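Local coordinates for acyl-coenzyme A oxidase 3 (Yarrowia lipolytica, PDB 5YS9), which oxidises acyl-CoA substrates of various chain lengths to (2E)-enoyl-CoA with its FAD cofactor, passing the electrons to oxygen to give hydrogen peroxide in peroxisomal fatty acid beta-oxidation, at residues His557-Leu562 with Thr590-Glu595; Gln109-Gly112 with Gly117-Ile120; Thr526-Glu531 with Glu544-Gln549. All blocks are in the same frame, centred on the assembly; numbering follows the deposited sequence.

Contact 1 (His557-Leu562 with Thr590-Glu595); sequences HTRKHL and TLWSIE
R559 of helix 547-573 reaches across to helix 579-596 and sets one edge of its guanidinium against the hydroxyl of S593. The main bond runs from R559 NE to S593 OG, 3.2 Å long with an N-H...O angle of 151°, the oxygen lying slightly out of the guanidinium plane. R559 NH2 gives the same oxygen a second, weak bond at 3.5 Å, so NE and NH2 straddle S593 OG. R559 NH2 also lies 3.5 Å from W592 CZ3; the arginine and tryptophan side chains cross at about a right angle, the guanidinium and ring planes are 36° apart, and the approach to the indole is oblique. The arginine leaves with CG anti to its N (chi1 -159°) and then bends at chi2, which brings NE to the serine. S593 OG is held from its own helix as well, by a hydrogen bond to F589 O one turn back, which probably limits the turning of the hydroxyl that receives R559. F361 of helix 349-385 touches both R559 and W592, while W514 of helix 507-534 packs on S593. The result is a polar bridge between two consecutive helices of the all-helical C-terminal part of the acyl-CoA oxidase fold.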
ATOM      1  N   HIS A 557     -22.816   3.059   5.441  1.00 34.69           N
ATOM      2  CA  HIS A 557     -23.765   3.237   4.356  1.00 39.97           C
ATOM      3  C   HIS A 557     -23.237   2.731   2.990  1.00 40.72           C
ATOM      4  O   HIS A 557     -23.983   2.121   2.219  1.00 38.62           O
ATOM      5  CB  HIS A 557     -24.161   4.719   4.308  1.00 42.63           C
ATOM      6  CG  HIS A 557     -24.922   5.121   3.085  1.00 46.96           C
ATOM      7  ND1 HIS A 557     -26.270   4.889   2.941  1.00 49.04           N
ATOM      8  CD2 HIS A 557     -24.525   5.789   1.973  1.00 48.41           C
ATOM      9  CE1 HIS A 557     -26.665   5.392   1.781  1.00 53.65           C
ATOM     10  NE2 HIS A 557     -25.629   5.960   1.185  1.00 48.84           N
ATOM     11  N   THR A 558     -21.966   3.014   2.692  1.00 38.82           N
ATOM     12  CA  THR A 558     -21.339   2.555   1.471  1.00 37.15           C
ATOM     13  C   THR A 558     -21.259   1.015   1.455  1.00 38.27           C
ATOM     14  O   THR A 558     -21.530   0.358   0.443  1.00 38.69           O
ATOM     15  CB  THR A 558     -19.956   3.221   1.307  1.00 39.06           C
ATOM     16  OG1 THR A 558     -20.116   4.652   1.347  1.00 31.70           O
ATOM     17  CG2 THR A 558     -19.298   2.832  -0.049  1.00 37.98           C
ATOM     18  N   ARG A 559     -20.936   0.420   2.586  1.00 36.45           N
ATOM     19  CA  ARG A 559     -20.844  -1.014   2.627  1.00 37.17           C
ATOM     20  C   ARG A 559     -22.175  -1.717   2.341  1.00 40.29           C
ATOM     21  O   ARG A 559     -22.252  -2.736   1.602  1.00 35.93           O
ATOM     22  CB  ARG A 559     -20.307  -1.458   3.995  1.00 36.31           C
ATOM     23  CG  ARG A 559     -19.717  -2.841   3.973  1.00 37.15           C
ATOM     24  CD  ARG A 559     -18.973  -3.070   2.654  1.00 37.61           C
ATOM     25  NE  ARG A 559     -17.964  -4.073   2.800  1.00 40.82           N
ATOM     26  CZ  ARG A 559     -16.707  -3.856   3.127  1.00 38.36           C
ATOM     27  NH1 ARG A 559     -16.260  -2.667   3.364  1.00 39.36           N
ATOM     28  NH2 ARG A 559     -15.896  -4.876   3.242  1.00 47.02           N
ATOM     29  N   LYS A 560     -23.204  -1.151   2.947  1.00 40.55           N
ATOM     30  CA  LYS A 560     -24.558  -1.581   2.779  1.00 40.41           C
ATOM     31  C   LYS A 560     -24.981  -1.381   1.340  1.00 37.41           C
ATOM     32  O   LYS A 560     -25.609  -2.243   0.768  1.00 38.59           O
ATOM     33  CB  LYS A 560     -25.454  -0.821   3.757  1.00 45.79           C
ATOM     34  CG  LYS A 560     -26.936  -0.931   3.486  1.00 50.51           C
ATOM     35  CD  LYS A 560     -27.492   0.365   2.938  1.00 54.08           C
ATOM     36  CE  LYS A 560     -28.079   0.166   1.562  1.00 54.85           C
ATOM     37  NZ  LYS A 560     -27.943   1.390   0.736  1.00 64.59           N
ATOM     38  N   HIS A 561     -24.606  -0.262   0.736  1.00 35.87           N
ATOM     39  CA  HIS A 561     -24.901  -0.080  -0.698  1.00 41.27           C
ATOM     40  C   HIS A 561     -24.256  -1.134  -1.654  1.00 38.74           C
ATOM     41  O   HIS A 561     -24.906  -1.602  -2.591  1.00 40.71           O
ATOM     42  CB  HIS A 561     -24.648   1.381  -1.166  1.00 47.46           C
ATOM     43  CG  HIS A 561     -25.432   1.736  -2.391  1.00 60.97           C
ATOM     44  ND1 HIS A 561     -26.815   1.724  -2.415  1.00 73.20           N
ATOM     45  CD2 HIS A 561     -25.035   2.031  -3.652  1.00 66.14           C
ATOM     46  CE1 HIS A 561     -27.232   2.023  -3.635  1.00 81.60           C
ATOM     47  NE2 HIS A 561     -26.172   2.217  -4.402  1.00 78.49           N
ATOM     48  N   LEU A 562     -22.993  -1.503  -1.418  1.00 40.24           N
ATOM     49  CA  LEU A 562     -22.314  -2.613  -2.154  1.00 40.44           C
ATOM     50  C   LEU A 562     -23.055  -3.940  -2.040  1.00 37.95           C
ATOM     51  O   LEU A 562     -23.211  -4.636  -3.010  1.00 37.97           O
ATOM     52  CB  LEU A 562     -20.862  -2.816  -1.635  1.00 40.31           C
ATOM     53  CG  LEU A 562     -19.846  -1.734  -2.043  1.00 38.68           C
ATOM     54  CD1 LEU A 562     -18.702  -1.603  -1.060  1.00 37.79           C
ATOM     55  CD2 LEU A 562     -19.333  -2.029  -3.438  1.00 40.97           C
ATOM     56  N   THR A 590     -20.892 -10.630   1.705  1.00 32.39           N
ATOM     57  CA  THR A 590     -21.726  -9.990   2.665  1.00 34.00           C
ATOM     58  C   THR A 590     -21.427 -10.512   4.080  1.00 36.03           C
ATOM     59  O   THR A 590     -21.353  -9.723   5.050  1.00 33.04           O
ATOM     60  CB  THR A 590     -23.215 -10.138   2.275  1.00 35.83           C
ATOM     61  OG1 THR A 590     -23.478  -9.472   1.026  1.00 35.74           O
ATOM     62  CG2 THR A 590     -24.107  -9.541   3.343  1.00 38.44           C
ATOM     63  N   LEU A 591     -21.246 -11.829   4.198  1.00 34.52           N
ATOM     64  CA  LEU A 591     -20.942 -12.435   5.488  1.00 34.14           C
ATOM     65  C   LEU A 591     -19.519 -12.137   5.956  1.00 35.67           C
ATOM     66  O   LEU A 591     -19.249 -12.029   7.155  1.00 36.26           O
ATOM     67  CB  LEU A 591     -21.178 -13.919   5.396  1.00 37.77           C
ATOM     68  CG  LEU A 591     -22.683 -14.251   5.258  1.00 39.90           C
ATOM     69  CD1 LEU A 591     -22.906 -15.591   4.611  1.00 38.63           C
ATOM     70  CD2 LEU A 591     -23.352 -14.219   6.631  1.00 40.88           C
ATOM     71  N   TRP A 592     -18.601 -12.034   4.996  1.00 34.93           N
ATOM     72  CA  TRP A 592     -17.236 -11.665   5.295  1.00 37.11           C
ATOM     73  C   TRP A 592     -17.245 -10.225   5.868  1.00 36.72           C
ATOM     74  O   TRP A 592     -16.662  -9.971   6.936  1.00 34.59           O
ATOM     75  CB  TRP A 592     -16.330 -11.847   4.044  1.00 36.21           C
ATOM     76  CG  TRP A 592     -15.000 -11.234   4.187  1.00 36.05           C
ATOM     77  CD1 TRP A 592     -13.959 -11.702   4.922  1.00 35.08           C
ATOM     78  CD2 TRP A 592     -14.572 -10.014   3.605  1.00 38.90           C
ATOM     79  NE1 TRP A 592     -12.908 -10.863   4.833  1.00 38.33           N
ATOM     80  CE2 TRP A 592     -13.240  -9.804   4.033  1.00 40.74           C
ATOM     81  CE3 TRP A 592     -15.188  -9.058   2.783  1.00 39.12           C
ATOM     82  CZ2 TRP A 592     -12.485  -8.669   3.660  1.00 38.68           C
ATOM     83  CZ3 TRP A 592     -14.439  -7.908   2.417  1.00 45.51           C
ATOM     84  CH2 TRP A 592     -13.094  -7.733   2.860  1.00 42.05           C
ATOM     85  N   SER A 593     -17.968  -9.327   5.183  1.00 35.48           N
ATOM     86  CA  SER A 593     -18.110  -7.937   5.607  1.00 34.93           C
ATOM     87  C   SER A 593     -18.672  -7.796   7.009  1.00 37.25           C
ATOM     88  O   SER A 593     -18.268  -6.894   7.743  1.00 41.89           O
ATOM     89  CB  SER A 593     -19.028  -7.182   4.661  1.00 35.13           C
ATOM     90  OG  SER A 593     -18.526  -7.178   3.356  1.00 35.92           O
ATOM     91  N   ILE A 594     -19.630  -8.646   7.346  1.00 38.85           N
ATOM     92  CA  ILE A 594     -20.184  -8.725   8.681  1.00 39.73           C
ATOM     93  C   ILE A 594     -19.129  -9.177   9.672  1.00 40.52           C
ATOM     94  O   ILE A 594     -19.018  -8.644  10.751  1.00 40.42           O
ATOM     95  CB  ILE A 594     -21.390  -9.685   8.703  1.00 40.14           C
ATOM     96  CG1 ILE A 594     -22.562  -9.069   7.948  1.00 37.78           C
ATOM     97  CG2 ILE A 594     -21.812 -10.029  10.122  1.00 42.93           C
ATOM     98  CD1 ILE A 594     -23.682 -10.024   7.630  1.00 36.97           C
ATOM     99  N   GLU A 595     -18.351 -10.166   9.281  1.00 43.48           N
ATOM    100  CA  GLU A 595     -17.294 -10.693  10.115  1.00 42.91           C
ATOM    101  C   GLU A 595     -16.183  -9.692  10.397  1.00 43.67           C
ATOM    102  O   GLU A 595     -15.646  -9.651  11.485  1.00 42.86           O
ATOM    103  CB  GLU A 595     -16.737 -11.958   9.494  1.00 45.23           C
ATOM    104  CG  GLU A 595     -15.694 -12.642  10.336  1.00 47.96           C
ATOM    105  CD  GLU A 595     -15.083 -13.803   9.621  1.00 51.95           C
ATOM    106  OE1 GLU A 595     -14.624 -13.616   8.491  1.00 55.99           O
ATOM    107  OE2 GLU A 595     -15.074 -14.900  10.180  1.00 54.05           O
TER

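Contact 2 (Gln109-Gly112 with Gly117-Ile120); sequences QLHG and GTRI
A tight helix-loop-helix corner in the N-terminal helical region of the acyl-CoA oxidase fold brings Q109-G112, at the end of helix 101-111, against G117-I120, at the start of helix 116-136. R119 carries most of it. Its CG is anti to the backbone N (chi1 175°), and the chain beyond stays extended as far as NE, which carries the guanidinium back across the corner to lie flat against Q109: Q109 CA sits over the centre of one face of the R119 guanidinium, 3.9 Å above its plane. Q109 CG comes within 3.6 Å of R119 NH2, and the two side chains run side by side in the same direction, with amide and guanidinium planes 66° apart. Nearer the backbone, R119 CD passes G112 CA at 4.1 Å. The two polar ends converge on D312 of helix 300-330, where R119 NH1 makes a salt bridge to OD2 and Q109 NE2 a hydrogen bond to OD1, so one carboxylate ties down both sides of the corner. A second, apolar touch joins the neighbouring residues T118 and H111: T118 CG2 meets the edge of the H111 imidazole in its plane, 3.9 Å from H111 CE1. The T118 hydroxyl is engaged by D115 OD2 in the connecting loop, and L92 of helix 78-92 packs on both H111 and T118. The arrangement is that of a buried turn between successive helices, pinned through an arginine-aspartate pair to helix 300-330.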
ATOM      1  N   GLN A 109     -10.792   3.052 -20.565  1.00 36.65           N
ATOM      2  CA  GLN A 109     -10.803   2.355 -19.267  1.00 35.01           C
ATOM      3  C   GLN A 109     -10.152   0.956 -19.371  1.00 33.85           C
ATOM      4  O   GLN A 109      -9.413   0.494 -18.494  1.00 31.22           O
ATOM      5  CB  GLN A 109     -12.242   2.149 -18.783  1.00 34.01           C
ATOM      6  CG  GLN A 109     -12.999   3.329 -18.198  1.00 36.26           C
ATOM      7  CD  GLN A 109     -14.421   2.910 -17.758  1.00 39.65           C
ATOM      8  OE1 GLN A 109     -15.235   2.421 -18.581  1.00 40.92           O
ATOM      9  NE2 GLN A 109     -14.716   3.074 -16.474  1.00 33.65           N
ATOM     10  N   LEU A 110     -10.491   0.260 -20.436  1.00 34.13           N
ATOM     11  CA  LEU A 110      -9.828  -0.987 -20.769  1.00 36.57           C
ATOM     12  C   LEU A 110      -8.288  -0.819 -20.878  1.00 35.59           C
ATOM     13  O   LEU A 110      -7.545  -1.668 -20.411  1.00 32.00           O
ATOM     14  CB  LEU A 110     -10.397  -1.570 -22.068  1.00 35.59           C
ATOM     15  CG  LEU A 110     -11.875  -2.008 -22.002  1.00 36.62           C
ATOM     16  CD1 LEU A 110     -12.399  -2.164 -23.412  1.00 35.56           C
ATOM     17  CD2 LEU A 110     -12.032  -3.295 -21.202  1.00 38.76           C
ATOM     18  N   HIS A 111      -7.853   0.267 -21.499  1.00 34.63           N
ATOM     19  CA  HIS A 111      -6.449   0.540 -21.716  1.00 38.37           C
ATOM     20  C   HIS A 111      -5.762   0.856 -20.400  1.00 39.32           C
ATOM     21  O   HIS A 111      -4.557   0.636 -20.290  1.00 36.73           O
ATOM     22  CB  HIS A 111      -6.295   1.740 -22.661  1.00 38.59           C
ATOM     23  CG  HIS A 111      -4.889   1.987 -23.116  1.00 39.87           C
ATOM     24  ND1 HIS A 111      -4.380   3.253 -23.301  1.00 42.81           N
ATOM     25  CD2 HIS A 111      -3.886   1.130 -23.418  1.00 38.88           C
ATOM     26  CE1 HIS A 111      -3.134   3.159 -23.734  1.00 44.10           C
ATOM     27  NE2 HIS A 111      -2.808   1.882 -23.801  1.00 40.38           N
ATOM     28  N   GLY A 112      -6.540   1.408 -19.450  1.00 37.23           N
ATOM     29  CA  GLY A 112      -6.103   1.713 -18.098  1.00 35.35           C
ATOM     30  C   GLY A 112      -5.827   0.495 -17.238  1.00 34.75           C
ATOM     31  O   GLY A 112      -5.228   0.607 -16.192  1.00 37.05           O
ATOM     32  N   GLY A 117      -0.759   5.630 -17.380  1.00 34.27           N
ATOM     33  CA  GLY A 117      -0.128   6.879 -17.702  1.00 32.11           C
ATOM     34  C   GLY A 117      -0.670   7.476 -18.977  1.00 33.14           C
ATOM     35  O   GLY A 117      -1.106   8.617 -18.996  1.00 36.41           O
ATOM     36  N   THR A 118      -0.640   6.713 -20.056  1.00 34.27           N
ATOM     37  CA  THR A 118      -1.024   7.248 -21.359  1.00 35.06           C
ATOM     38  C   THR A 118      -2.465   7.753 -21.358  1.00 37.98           C
ATOM     39  O   THR A 118      -2.765   8.865 -21.782  1.00 37.05           O
ATOM     40  CB  THR A 118      -0.812   6.198 -22.446  1.00 35.95           C
ATOM     41  OG1 THR A 118       0.594   5.997 -22.642  1.00 32.94           O
ATOM     42  CG2 THR A 118      -1.420   6.670 -23.774  1.00 40.36           C
ATOM     43  N   ARG A 119      -3.356   6.924 -20.851  1.00 43.38           N
ATOM     44  CA  ARG A 119      -4.763   7.288 -20.673  1.00 41.53           C
ATOM     45  C   ARG A 119      -4.941   8.688 -20.065  1.00 39.23           C
ATOM     46  O   ARG A 119      -5.769   9.450 -20.531  1.00 41.24           O
ATOM     47  CB  ARG A 119      -5.418   6.230 -19.780  1.00 43.49           C
ATOM     48  CG  ARG A 119      -6.835   6.525 -19.419  1.00 43.81           C
ATOM     49  CD  ARG A 119      -7.392   5.624 -18.350  1.00 41.59           C
ATOM     50  NE  ARG A 119      -8.781   6.048 -18.205  1.00 44.30           N
ATOM     51  CZ  ARG A 119      -9.660   5.604 -17.312  1.00 43.74           C
ATOM     52  NH1 ARG A 119      -9.321   4.666 -16.456  1.00 41.47           N
ATOM     53  NH2 ARG A 119     -10.901   6.133 -17.277  1.00 46.63           N
ATOM     54  N   ILE A 120      -4.163   9.036 -19.038  1.00 36.91           N
ATOM     55  CA  ILE A 120      -4.344  10.314 -18.358  1.00 35.15           C
ATOM     56  C   ILE A 120      -3.665  11.406 -19.119  1.00 38.34           C
ATOM     57  O   ILE A 120      -4.193  12.515 -19.196  1.00 39.46           O
ATOM     58  CB  ILE A 120      -3.820  10.331 -16.897  1.00 33.26           C
ATOM     59  CG1 ILE A 120      -4.429   9.189 -16.105  1.00 34.68           C
ATOM     60  CG2 ILE A 120      -4.191  11.633 -16.202  1.00 30.59           C
ATOM     61  CD1 ILE A 120      -5.947   9.182 -16.163  1.00 38.40           C
TER

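Contact 3 (Thr526-Glu531 with Glu544-Gln549); sequences TDKFVE and EELSQQ
The carbonyl oxygen E544 O, just ahead of the L546 that packs on K528 and F529, is gripped twice by S547: by its hydroxyl, S547 OG to E544 O at 2.8 Å, and by its amide, S547 N to E544 O at 3.2 Å. Both come from the same face of the carbonyl plane, the hydroxyl donor tilted 22° from it. This clasp spans the break between helix 539-545 and helix 547-573, where L546 takes the N-cap position and turns its side chain toward helix 507-534. With CG anti to its carbonyl carbon (chi1 -64°), L546 spreads its two methyls over neighbouring residues: L546 CD1 lies 3.8 Å from F529 CA and 3.9 Å from F529 CB, while L546 CD2 meets the lysine chain where the two side chains cross at a slant, 4.0 Å from K528 CD. An alanine at L546 would remove both methyls and is likely to open a gap beside F529 and take away the packing on the K528 chain. The phenyl ring of F529 itself stacks with F543, and the K528 ammonium continues past the leucine to a salt bridge with D613 of the second subunit. Across the contact, then, the attraction is purely apolar: one leucine methyl packs on F529 and the other on the aliphatic part of K528, and the charge of that lysine is spent on the subunit interface.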
ATOM      1  N   THR A 526     -27.210  11.572  14.245  1.00 37.32           N
ATOM      2  CA  THR A 526     -28.142  12.671  14.072  1.00 38.98           C
ATOM      3  C   THR A 526     -28.692  13.146  15.434  1.00 41.80           C
ATOM      4  O   THR A 526     -28.751  14.353  15.658  1.00 37.11           O
ATOM      5  CB  THR A 526     -29.271  12.297  13.132  1.00 37.54           C
ATOM      6  OG1 THR A 526     -28.722  11.801  11.908  1.00 33.99           O
ATOM      7  CG2 THR A 526     -30.138  13.526  12.831  1.00 43.12           C
ATOM      8  N   ASP A 527     -29.038  12.210  16.334  1.00 43.52           N
ATOM      9  CA  ASP A 527     -29.457  12.563  17.721  1.00 45.96           C
ATOM     10  C   ASP A 527     -28.417  13.434  18.438  1.00 51.87           C
ATOM     11  O   ASP A 527     -28.794  14.442  19.070  1.00 52.89           O
ATOM     12  CB  ASP A 527     -29.712  11.325  18.621  1.00 41.74           C
ATOM     13  CG  ASP A 527     -30.951  10.532  18.217  1.00 43.89           C
ATOM     14  OD1 ASP A 527     -31.800  11.047  17.469  1.00 45.32           O
ATOM     15  OD2 ASP A 527     -31.058   9.356  18.616  1.00 44.48           O
ATOM     16  N   LYS A 528     -27.141  13.025  18.374  1.00 49.00           N
ATOM     17  CA  LYS A 528     -26.038  13.747  19.038  1.00 48.56           C
ATOM     18  C   LYS A 528     -25.837  15.143  18.467  1.00 45.26           C
ATOM     19  O   LYS A 528     -25.462  16.071  19.184  1.00 45.43           O
ATOM     20  CB  LYS A 528     -24.701  12.991  18.922  1.00 49.99           C
ATOM     21  CG  LYS A 528     -24.535  11.764  19.798  1.00 52.95           C
ATOM     22  CD  LYS A 528     -23.095  11.226  19.731  1.00 61.81           C
ATOM     23  CE  LYS A 528     -22.503  10.822  21.083  1.00 62.53           C
ATOM     24  NZ  LYS A 528     -22.835   9.410  21.416  1.00 61.15           N
ATOM     25  N   PHE A 529     -26.044  15.266  17.161  1.00 45.87           N
ATOM     26  CA  PHE A 529     -25.927  16.537  16.463  1.00 45.56           C
ATOM     27  C   PHE A 529     -26.984  17.502  16.972  1.00 48.36           C
ATOM     28  O   PHE A 529     -26.733  18.699  17.102  1.00 49.12           O
ATOM     29  CB  PHE A 529     -26.124  16.318  14.967  1.00 43.93           C
ATOM     30  CG  PHE A 529     -26.269  17.579  14.195  1.00 43.40           C
ATOM     31  CD1 PHE A 529     -27.507  18.163  14.029  1.00 42.71           C
ATOM     32  CD2 PHE A 529     -25.164  18.190  13.641  1.00 46.46           C
ATOM     33  CE1 PHE A 529     -27.661  19.316  13.289  1.00 42.28           C
ATOM     34  CE2 PHE A 529     -25.300  19.366  12.910  1.00 48.36           C
ATOM     35  CZ  PHE A 529     -26.564  19.927  12.724  1.00 45.39           C
ATOM     36  N   VAL A 530     -28.183  16.960  17.196  1.00 47.69           N
ATOM     37  CA  VAL A 530     -29.286  17.691  17.807  1.00 51.23           C
ATOM     38  C   VAL A 530     -28.983  18.075  19.285  1.00 50.73           C
ATOM     39  O   VAL A 530     -29.247  19.210  19.667  1.00 50.66           O
ATOM     40  CB  VAL A 530     -30.651  16.947  17.632  1.00 50.97           C
ATOM     41  CG1 VAL A 530     -31.781  17.643  18.376  1.00 46.88           C
ATOM     42  CG2 VAL A 530     -31.032  16.843  16.161  1.00 53.69           C
ATOM     43  N   GLU A 531     -28.435  17.171  20.102  1.00 49.76           N
ATOM     44  CA  GLU A 531     -28.060  17.545  21.476  1.00 55.28           C
ATOM     45  C   GLU A 531     -27.003  18.662  21.439  1.00 58.40           C
ATOM     46  O   GLU A 531     -27.026  19.579  22.274  1.00 58.19           O
ATOM     47  CB  GLU A 531     -27.496  16.370  22.291  1.00 54.91           C
ATOM     48  CG  GLU A 531     -28.472  15.273  22.715  1.00 64.05           C
ATOM     49  CD  GLU A 531     -27.735  14.009  23.233  1.00 74.92           C
ATOM     50  OE1 GLU A 531     -28.114  12.866  22.854  1.00 73.75           O
ATOM     51  OE2 GLU A 531     -26.741  14.163  24.003  1.00 73.84           O
ATOM     52  N   GLU A 544     -17.881  18.862  13.313  1.00 49.18           N
ATOM     53  CA  GLU A 544     -16.464  18.682  13.704  1.00 52.04           C
ATOM     54  C   GLU A 544     -16.346  17.772  14.946  1.00 52.41           C
ATOM     55  O   GLU A 544     -15.543  16.827  14.963  1.00 57.05           O
ATOM     56  CB  GLU A 544     -15.774  20.019  13.997  1.00 55.33           C
ATOM     57  CG  GLU A 544     -15.837  21.068  12.890  1.00 62.91           C
ATOM     58  CD  GLU A 544     -14.565  21.154  12.081  1.00 68.55           C
ATOM     59  OE1 GLU A 544     -13.586  21.776  12.603  1.00 61.20           O
ATOM     60  OE2 GLU A 544     -14.584  20.597  10.943  1.00 64.27           O
ATOM     61  N   GLU A 545     -17.141  18.057  15.972  1.00 47.59           N
ATOM     62  CA  GLU A 545     -17.254  17.164  17.138  1.00 53.60           C
ATOM     63  C   GLU A 545     -17.607  15.725  16.780  1.00 48.74           C
ATOM     64  O   GLU A 545     -17.296  14.834  17.562  1.00 50.77           O
ATOM     65  CB  GLU A 545     -18.319  17.661  18.152  1.00 57.64           C
ATOM     66  CG  GLU A 545     -17.857  18.749  19.112  1.00 63.41           C
ATOM     67  CD  GLU A 545     -16.622  18.346  19.895  1.00 69.21           C
ATOM     68  OE1 GLU A 545     -16.479  17.139  20.225  1.00 61.52           O
ATOM     69  OE2 GLU A 545     -15.790  19.242  20.155  1.00 73.57           O
ATOM     70  N   LEU A 546     -18.293  15.528  15.648  1.00 43.72           N
ATOM     71  CA  LEU A 546     -18.753  14.219  15.190  1.00 44.68           C
ATOM     72  C   LEU A 546     -18.023  13.701  13.940  1.00 44.04           C
ATOM     73  O   LEU A 546     -18.623  13.023  13.081  1.00 48.70           O
ATOM     74  CB  LEU A 546     -20.259  14.294  14.908  1.00 46.83           C
ATOM     75  CG  LEU A 546     -21.111  14.588  16.156  1.00 46.46           C
ATOM     76  CD1 LEU A 546     -22.523  15.010  15.771  1.00 46.79           C
ATOM     77  CD2 LEU A 546     -21.115  13.376  17.071  1.00 44.77           C
ATOM     78  N   SER A 547     -16.733  14.014  13.854  1.00 39.29           N
ATOM     79  CA  SER A 547     -15.900  13.616  12.730  1.00 37.67           C
ATOM     80  C   SER A 547     -15.757  12.109  12.559  1.00 37.69           C
ATOM     81  O   SER A 547     -15.879  11.619  11.427  1.00 38.65           O
ATOM     82  CB  SER A 547     -14.545  14.259  12.843  1.00 36.12           C
ATOM     83  OG  SER A 547     -14.710  15.629  12.614  1.00 39.19           O
ATOM     84  N   GLN A 548     -15.518  11.388  13.662  1.00 37.37           N
ATOM     85  CA  GLN A 548     -15.448   9.932  13.653  1.00 40.27           C
ATOM     86  C   GLN A 548     -16.826   9.359  13.252  1.00 41.87           C
ATOM     87  O   GLN A 548     -16.901   8.462  12.407  1.00 44.21           O
ATOM     88  CB  GLN A 548     -14.953   9.394  15.008  1.00 44.06           C
ATOM     89  CG  GLN A 548     -15.049   7.874  15.238  1.00 52.68           C
ATOM     90  CD  GLN A 548     -14.184   7.028  14.275  1.00 61.81           C
ATOM     91  OE1 GLN A 548     -13.478   7.554  13.398  1.00 60.73           O
ATOM     92  NE2 GLN A 548     -14.248   5.699  14.438  1.00 62.54           N
ATOM     93  N   GLN A 549     -17.908   9.898  13.818  1.00 40.48           N
ATOM     94  CA  GLN A 549     -19.256   9.401  13.520  1.00 40.89           C
ATOM     95  C   GLN A 549     -19.596   9.669  12.046  1.00 38.60           C
ATOM     96  O   GLN A 549     -20.093   8.787  11.369  1.00 36.96           O
ATOM     97  CB  GLN A 549     -20.311  10.029  14.445  1.00 41.43           C
ATOM     98  CG  GLN A 549     -20.227   9.620  15.912  1.00 39.97           C
ATOM     99  CD  GLN A 549     -19.114  10.294  16.704  1.00 40.18           C
ATOM    100  OE1 GLN A 549     -18.468  11.211  16.232  1.00 38.68           O
ATOM    101  NE2 GLN A 549     -18.883   9.818  17.914  1.00 40.13           N
TER

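How the contacts relate
Along the chain the contacts come in the order 2, 3, 1, each closing before the next opens. Contact 2 belongs to the N-terminal helical region, whereas contacts 1 and 3 both fall in the C-terminal helical part of the acyl-CoA oxidase and share helix 547-573, contact 3 at its start and contact 1 about ten residues on. Their centres are 23 Å apart, with nearest atoms about 9 Å from each other. Contact 2 is more remote, its centre 30 Å from that of contact 1 and 41 Å from that of contact 3. None touches another. Helix 547-573 thus meets helix 507-534 near one end and helix 579-596 farther along, linking the subunit-facing joint to the rest of the C-terminal bundle.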